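Side-chain contact in N-acetylmuramoyl-L-alanine amidase (Clostridium intestinale URNW, PDB 6SRT), which probably cleaves the amide bond between N-acetylmuramic acid and L-alanine in bacterial peptidoglycan, as a zinc-dependent endolysin: residues D60-H63 / K64-W68. Residues are numbered along the deposited sequence; the frame is centred on the assembly and turned at random.
Sequences DEIH and KQRGW. With GOL (glycerol), chain D.
Trp68 turns the edge of its five-membered ring toward the face of His63 in an offset edge-to-face pair, the planes 82° apart and the centroids 5.9 Å from each other. Gly67, at positive phi, ends the helix in a Schellman motif, with Trp68 N bonded to His63 O at 3.0 Å and Gly67 N to Lys64 O, and this turn brings Trp68 back beside His63. At the far edge of the imidazole, His63 NE2 donates in plane and nearly straight (167°) to O1 of a glycerol, probably from the crystallisation liquor, 2.9 Å away, while ND1 accepts a bond from Gly72 N, so both ring nitrogens are held. Arg66 NH1 reaches the same glycerol O1 through a weak bond. The Arg66 chain runs extended alongside Ile62, whose CG2 sits over the centre of one guanidinium face, 3.6 Å from Arg66 CZ. One turn apart, Lys64 and Asp60 form a salt bridge: a bend at chi4 (56°) brings Lys64 NZ to the syn side of Asp60 OD2, at 3.0 Å and somewhat out of the carboxylate plane. Thr30 O and Ser69 O also grip that ammonium, and Ile71 N holds Asp60 OD1. With the His63 side chain about 8 Å from the zinc ion, the contact closes the C-terminal end of helix 56-65 and ties it to the loop leading into strand 75-77 and the loop carrying Thr30.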
loop_
_atom_site.group_PDB
_atom_site.type_symbol
_atom_site.label_atom_id
_atom_site.label_comp_id
_atom_site.label_asym_id
_atom_site.label_seq_id
_atom_site.Cartn_x
_atom_site.Cartn_y
_atom_site.Cartn_z
ATOM N N ASP A 60 -0.809 6.806 10.909
ATOM C CA ASP A 60 -2.203 6.816 11.393
ATOM C C ASP A 60 -2.579 8.163 12.013
ATOM O O ASP A 60 -3.695 8.664 11.714
ATOM C CB ASP A 60 -2.346 5.705 12.399
ATOM C CG ASP A 60 -3.737 5.551 12.935
ATOM O OD1 ASP A 60 -4.595 5.067 12.181
ATOM O OD2 ASP A 60 -3.972 5.914 14.117
ATOM N N GLU A 61 -1.659 8.753 12.764
ATOM C CA GLU A 61 -1.892 10.081 13.364
ATOM C C GLU A 61 -2.124 11.110 12.264
ATOM O O GLU A 61 -3.029 11.954 12.354
ATOM C CB GLU A 61 -0.743 10.462 14.279
ATOM C CG GLU A 61 -0.727 11.874 14.780
ATOM C CD GLU A 61 0.594 12.130 15.534
ATOM O OE1 GLU A 61 0.967 11.249 16.309
ATOM O OE2 GLU A 61 1.303 13.051 15.157
ATOM N N ILE A 62 -1.225 11.151 11.294
ATOM C CA ILE A 62 -1.391 12.131 10.176
ATOM C C ILE A 62 -2.686 11.942 9.424
ATOM O O ILE A 62 -3.369 12.888 9.082
ATOM C CB ILE A 62 -0.144 12.050 9.272
ATOM C CG1 ILE A 62 1.122 12.420 10.047
ATOM C CG2 ILE A 62 -0.335 12.879 7.991
ATOM C CD1 ILE A 62 2.353 12.133 9.270
ATOM N N HIS A 63 -3.019 10.686 9.087
ATOM C CA HIS A 63 -4.249 10.444 8.321
ATOM C C HIS A 63 -5.476 10.861 9.131
ATOM O O HIS A 63 -6.466 11.327 8.554
ATOM C CB HIS A 63 -4.221 9.001 7.856
ATOM C CG HIS A 63 -3.286 8.801 6.695
ATOM N ND1 HIS A 63 -3.170 7.601 6.032
ATOM C CD2 HIS A 63 -2.409 9.635 6.103
ATOM C CE1 HIS A 63 -2.253 7.766 5.107
ATOM N NE2 HIS A 63 -1.758 8.974 5.112
ATOM N N LYS A 64 -5.424 10.666 10.440
ATOM C CA LYS A 64 -6.530 11.163 11.292
ATOM C C LYS A 64 -6.627 12.690 11.250
ATOM O O LYS A 64 -7.725 13.275 11.176
ATOM C CB LYS A 64 -6.312 10.751 12.721
ATOM C CG LYS A 64 -6.717 9.327 13.046
ATOM C CD LYS A 64 -6.223 8.858 14.410
ATOM C CE LYS A 64 -6.924 7.676 15.031
ATOM N NZ LYS A 64 -6.879 6.539 14.116
ATOM N N GLN A 65 -5.476 13.396 11.212
ATOM C CA GLN A 65 -5.544 14.861 11.082
ATOM C C GLN A 65 -6.283 15.268 9.803
ATOM O O GLN A 65 -7.029 16.278 9.787
ATOM C CB GLN A 65 -4.181 15.466 11.069
ATOM C CG GLN A 65 -3.402 15.298 12.363
ATOM C CD GLN A 65 -1.969 15.761 12.305
ATOM O OE1 GLN A 65 -1.443 16.052 11.251
ATOM N NE2 GLN A 65 -1.350 15.728 13.457
ATOM N N ARG A 66 -6.047 14.475 8.753
ATOM C CA ARG A 66 -6.617 14.748 7.437
ATOM C C ARG A 66 -8.101 14.326 7.366
ATOM O O ARG A 66 -8.696 14.466 6.306
ATOM C CB ARG A 66 -5.776 14.038 6.374
ATOM C CG ARG A 66 -4.381 14.600 6.297
ATOM C CD ARG A 66 -3.588 13.895 5.250
ATOM N NE ARG A 66 -2.228 14.433 5.267
ATOM C CZ ARG A 66 -1.178 13.861 4.672
ATOM N NH1 ARG A 66 -1.378 12.695 4.101
ATOM N NH2 ARG A 66 0.039 14.415 4.726
ATOM N N GLY A 67 -8.684 13.866 8.440
ATOM C CA GLY A 67 -10.108 13.529 8.499
ATOM C C GLY A 67 -10.445 12.101 8.222
ATOM O O GLY A 67 -11.638 11.757 8.203
ATOM N N TRP A 68 -9.443 11.256 7.979
ATOM C CA TRP A 68 -9.677 9.836 7.746
ATOM C C TRP A 68 -9.843 9.116 9.071
ATOM O O TRP A 68 -9.468 9.590 10.152
ATOM C CB TRP A 68 -8.587 9.238 6.882
ATOM C CG TRP A 68 -8.284 10.009 5.649
ATOM C CD1 TRP A 68 -7.003 10.222 5.227
ATOM C CD2 TRP A 68 -9.136 10.637 4.683
ATOM N NE1 TRP A 68 -7.023 10.952 4.080
ATOM C CE2 TRP A 68 -8.292 11.251 3.748
ATOM C CE3 TRP A 68 -10.480 10.835 4.501
ATOM C CZ2 TRP A 68 -8.714 11.887 2.586
ATOM C CZ3 TRP A 68 -10.924 11.550 3.394
ATOM C CH2 TRP A 68 -10.043 12.125 2.465
HETATM C C1 GOL D . 1.228 10.574 3.738
HETATM O O1 GOL D . -0.029 10.219 3.188
HETATM C C2 GOL D . 1.816 9.381 4.441
HETATM O O2 GOL D . 2.445 8.551 3.466
HETATM C C3 GOL D . 2.807 9.802 5.486
HETATM O O3 GOL D . 3.660 10.823 4.961
HETATM O O HOH W 1 1.880 14.918 13.743
#